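Local coordinates for protein epsin-1 (Saccharomyces cerevisiae, PDB 5LOZ) that binds phosphoinositide-enriched membranes, clathrin and ubiquitin and is required for endocytosis, its ENTH domain being the part described here, at residues K48-K53 and R58-A63. Sequence-based numbering, arbitrary orientation. Where two conformers were deposited one is given.
Sequences KRLNDK and RHIAKA
The imidazole of His59 carries the guanidinium of Arg49 on one face and takes the carboxylate of Asp52 at its edge, an example of a ring fixed by unlike partners; the ring of Tyr56 also meets it, nearly parallel. The guanidinium lies nearly flat on the ring, planes 19° apart, and its NH1 sits over the rim, 3.5 Å from His59 CE1. Arg49 turns back at its second torsion (chi2 -64°), which brings CD over the same ring as a CH-pi donor. Thr14 and Arg11 O hold NE and NH2 of this guanidinium, fixing its rotation. At the edge, His59 ND1 donates to Asp52 OD2 at 2.8 Å, reaching the oxygen from above the carboxylate plane. The other oxygen, OD1, accepts the backbone N of Lys53 through its anti lone pair, so the carboxylate also ties down the chain just after the helix. With an alanine here instead of His59, Asp52 OD2 would probably lose the N-H that reaches it, and the Arg49 guanidinium the ring it lies on. Next to this polar group, Ala63 CB meets Arg49 CB and, at 3.8 Å, Leu50 CD1, while the Ile60 side chain lies against backbone carbonyls, its CD1 3.3 Å from Asp52 O. The arrangement joins the C-terminal end of helix 36-50 and the loop that follows it to the first turns of helix 57-73, consecutive helices of the alpha-alpha superhelix of the ENTH domain. Leu50 continues inward to Ile88 of helix 86-91, and Ile60 packs on Val109 of helix 106-121.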
ATOM      1  N   LYS A  48       0.249   5.517   8.503  1.00 14.37           N
ATOM      2  CA  LYS A  48       1.471   5.778   9.263  1.00 15.44           C
ATOM      3  C   LYS A  48       2.744   5.471   8.482  1.00 13.78           C
ATOM      4  O   LYS A  48       3.675   6.237   8.514  1.00 15.68           O
ATOM      5  CB  LYS A  48       1.476   5.010  10.592  1.00 17.76           C
ATOM      6  CG  LYS A  48       0.501   5.590  11.621  1.00 21.98           C
ATOM      7  CD  LYS A  48       0.157   4.594  12.694  1.00 25.81           C
ATOM      8  CE  LYS A  48      -0.733   5.228  13.763  1.00 30.52           C
ATOM      9  NZ  LYS A  48      -1.404   4.153  14.546  1.00 33.01           N
ATOM     10  N   ARG A  49       2.783   4.343   7.804  1.00 14.25           N
ATOM     11  CA  ARG A  49       3.986   3.920   7.089  1.00 14.88           C
ATOM     12  C   ARG A  49       4.303   4.905   5.943  1.00 16.98           C
ATOM     13  O   ARG A  49       5.441   5.297   5.742  1.00 16.53           O
ATOM     14  CB  ARG A  49       3.833   2.495   6.537  1.00 13.38           C
ATOM     15  CG  ARG A  49       3.794   1.381   7.540  1.00 15.77           C
ATOM     16  CD  ARG A  49       5.071   1.256   8.306  1.00 16.36           C
ATOM     17  NE  ARG A  49       5.305  -0.072   8.818  1.00 17.24           N
ATOM     18  CZ  ARG A  49       6.027  -0.385   9.881  1.00 18.30           C
ATOM     19  NH1 ARG A  49       6.571   0.550  10.644  1.00 16.66           N
ATOM     20  NH2 ARG A  49       6.182  -1.660  10.198  1.00 17.85           N
ATOM     21  N   LEU A  50       3.253   5.305   5.218  1.00 16.82           N
ATOM     22  CA  LEU A  50       3.344   6.258   4.103  1.00 18.10           C
ATOM     23  C   LEU A  50       3.917   7.596   4.516  1.00 17.31           C
ATOM     24  O   LEU A  50       4.536   8.291   3.723  1.00 18.12           O
ATOM     25  CB  LEU A  50       1.932   6.512   3.532  1.00 18.72           C
ATOM     26  CG  LEU A  50       1.529   6.085   2.138  1.00 21.74           C
ATOM     27  CD1 LEU A  50       2.466   5.110   1.572  1.00 13.21           C
ATOM     28  CD2 LEU A  50      -0.026   5.653   2.075  1.00 16.54           C
ATOM     29  N   ASN A  51       3.672   7.956   5.762  1.00 18.95           N
ATOM     30  CA  ASN A  51       4.078   9.221   6.316  1.00 19.02           C
ATOM     31  C   ASN A  51       5.435   9.188   6.989  1.00 19.97           C
ATOM     32  O   ASN A  51       5.887  10.190   7.520  1.00 19.77           O
ATOM     33  CB  ASN A  51       3.009   9.749   7.297  1.00 17.22           C
ATOM     34  CG  ASN A  51       1.841  10.432   6.583  1.00 20.56           C
ATOM     35  OD1 ASN A  51       1.939  11.590   6.195  1.00 26.52           O
ATOM     36  ND2 ASN A  51       0.742   9.700   6.394  1.00 15.96           N
ATOM     37  N   ASP A  52       6.134   8.063   6.890  1.00 20.50           N
ATOM     38  CA  ASP A  52       7.461   7.938   7.497  1.00 21.84           C
ATOM     39  C   ASP A  52       8.548   8.761   6.806  1.00 23.41           C
ATOM     40  O   ASP A  52       8.417   9.174   5.654  1.00 22.63           O
ATOM     41  CB  ASP A  52       7.899   6.490   7.536  1.00 23.69           C
ATOM     42  CG  ASP A  52       8.273   6.038   8.923  1.00 30.37           C
ATOM     43  OD1 ASP A  52       9.021   6.804   9.609  1.00 38.64           O
ATOM     44  OD2 ASP A  52       7.813   4.919   9.311  1.00 35.42           O
ATOM     45  N   LYS A  53       9.646   8.963   7.527  1.00 24.81           N
ATOM     46  CA  LYS A  53      10.750   9.781   7.036  0.60 24.66           C
ATOM     47  C   LYS A  53      11.586   9.048   5.979  1.00 23.86           C
ATOM     48  O   LYS A  53      11.550   7.828   5.886  1.00 24.81           O
ATOM     49  CB  LYS A  53      11.621  10.300   8.197  0.60 25.47           C
ATOM     50  CG  LYS A  53      12.420   9.251   8.956  0.60 27.66           C
ATOM     51  CD  LYS A  53      12.936   9.759  10.322  0.60 29.60           C
ATOM     52  CE  LYS A  53      13.643  11.116  10.243  0.60 31.21           C
ATOM     53  NZ  LYS A  53      12.809  12.238  10.813  0.60 30.52           N
ATOM     54  N   ARG A  58      11.692   2.255   2.901  1.00 11.41           N
ATOM     55  CA  ARG A  58      11.147   0.894   2.696  1.00 12.04           C
ATOM     56  C   ARG A  58       9.757   0.749   3.301  1.00 11.09           C
ATOM     57  O   ARG A  58       8.915   0.051   2.736  1.00 10.12           O
ATOM     58  CB  ARG A  58      12.091  -0.211   3.169  1.00 10.58           C
ATOM     59  CG  ARG A  58      13.379  -0.316   2.383  1.00  8.40           C
ATOM     60  CD  ARG A  58      14.385  -1.210   3.081  1.00 11.35           C
ATOM     61  NE  ARG A  58      15.599  -1.325   2.244  1.00 12.79           N
ATOM     62  CZ  ARG A  58      16.616  -0.454   2.268  1.00 14.87           C
ATOM     63  NH1 ARG A  58      16.562   0.588   3.068  1.00 11.82           N
ATOM     64  NH2 ARG A  58      17.650  -0.599   1.455  1.00 13.22           N
ATOM     65  N   HIS A  59       9.479   1.465   4.389  1.00 11.15           N
ATOM     66  CA  HIS A  59       8.171   1.484   4.954  1.00 10.88           C
ATOM     67  C   HIS A  59       7.177   2.014   3.938  1.00 12.43           C
ATOM     68  O   HIS A  59       6.100   1.452   3.754  1.00 14.53           O
ATOM     69  CB  HIS A  59       8.102   2.371   6.205  1.00 11.05           C
ATOM     70  CG  HIS A  59       8.722   1.786   7.427  1.00 13.01           C
ATOM     71  ND1 HIS A  59       9.014   2.551   8.541  1.00 16.02           N
ATOM     72  CD2 HIS A  59       9.176   0.541   7.696  1.00 14.81           C
ATOM     73  CE1 HIS A  59       9.578   1.782   9.454  1.00 12.31           C
ATOM     74  NE2 HIS A  59       9.685   0.561   8.972  1.00 14.58           N
ATOM     75  N   ILE A  60       7.569   3.095   3.286  1.00 11.98           N
ATOM     76  CA  ILE A  60       6.750   3.796   2.285  1.00 12.11           C
ATOM     77  C   ILE A  60       6.544   2.946   1.041  1.00 11.31           C
ATOM     78  O   ILE A  60       5.405   2.717   0.645  1.00 10.37           O
ATOM     79  CB  ILE A  60       7.407   5.157   1.864  1.00 10.86           C
ATOM     80  CG1 ILE A  60       7.744   5.994   3.123  1.00 12.01           C
ATOM     81  CG2 ILE A  60       6.524   5.892   0.920  1.00  7.85           C
ATOM     82  CD1 ILE A  60       8.275   7.414   2.829  1.00 12.00           C
ATOM     83  N   ALA A  61       7.634   2.455   0.448  1.00 10.09           N
ATOM     84  CA  ALA A  61       7.553   1.584  -0.707  1.00 10.00           C
ATOM     85  C   ALA A  61       6.617   0.405  -0.465  1.00  9.91           C
ATOM     86  O   ALA A  61       5.763   0.118  -1.303  1.00  9.32           O
ATOM     87  CB  ALA A  61       8.941   1.091  -1.099  1.00  9.84           C
ATOM     88  N   LYS A  62       6.780  -0.288   0.665  1.00  7.68           N
ATOM     89  CA  LYS A  62       6.038  -1.521   0.903  1.00  9.67           C
ATOM     90  C   LYS A  62       4.537  -1.231   1.181  1.00  9.55           C
ATOM     91  O   LYS A  62       3.672  -1.978   0.741  1.00 10.34           O
ATOM     92  CB  LYS A  62       6.666  -2.310   2.032  1.00  8.88           C
ATOM     93  CG  LYS A  62       8.084  -2.757   1.734  1.00 10.45           C
ATOM     94  CD  LYS A  62       8.743  -3.375   2.933  1.00 13.35           C
ATOM     95  CE  LYS A  62       8.370  -4.844   3.105  1.00 11.56           C
ATOM     96  NZ  LYS A  62       9.128  -5.472   4.235  1.00 14.36           N
ATOM     97  N   ALA A  63       4.269  -0.141   1.875  1.00  9.01           N
ATOM     98  CA  ALA A  63       2.929   0.333   2.108  1.00  9.54           C
ATOM     99  C   ALA A  63       2.226   0.568   0.758  1.00 10.27           C
ATOM    100  O   ALA A  63       1.082   0.139   0.560  1.00  8.57           O
ATOM    101  CB  ALA A  63       2.920   1.586   2.925  1.00  9.88           C
TER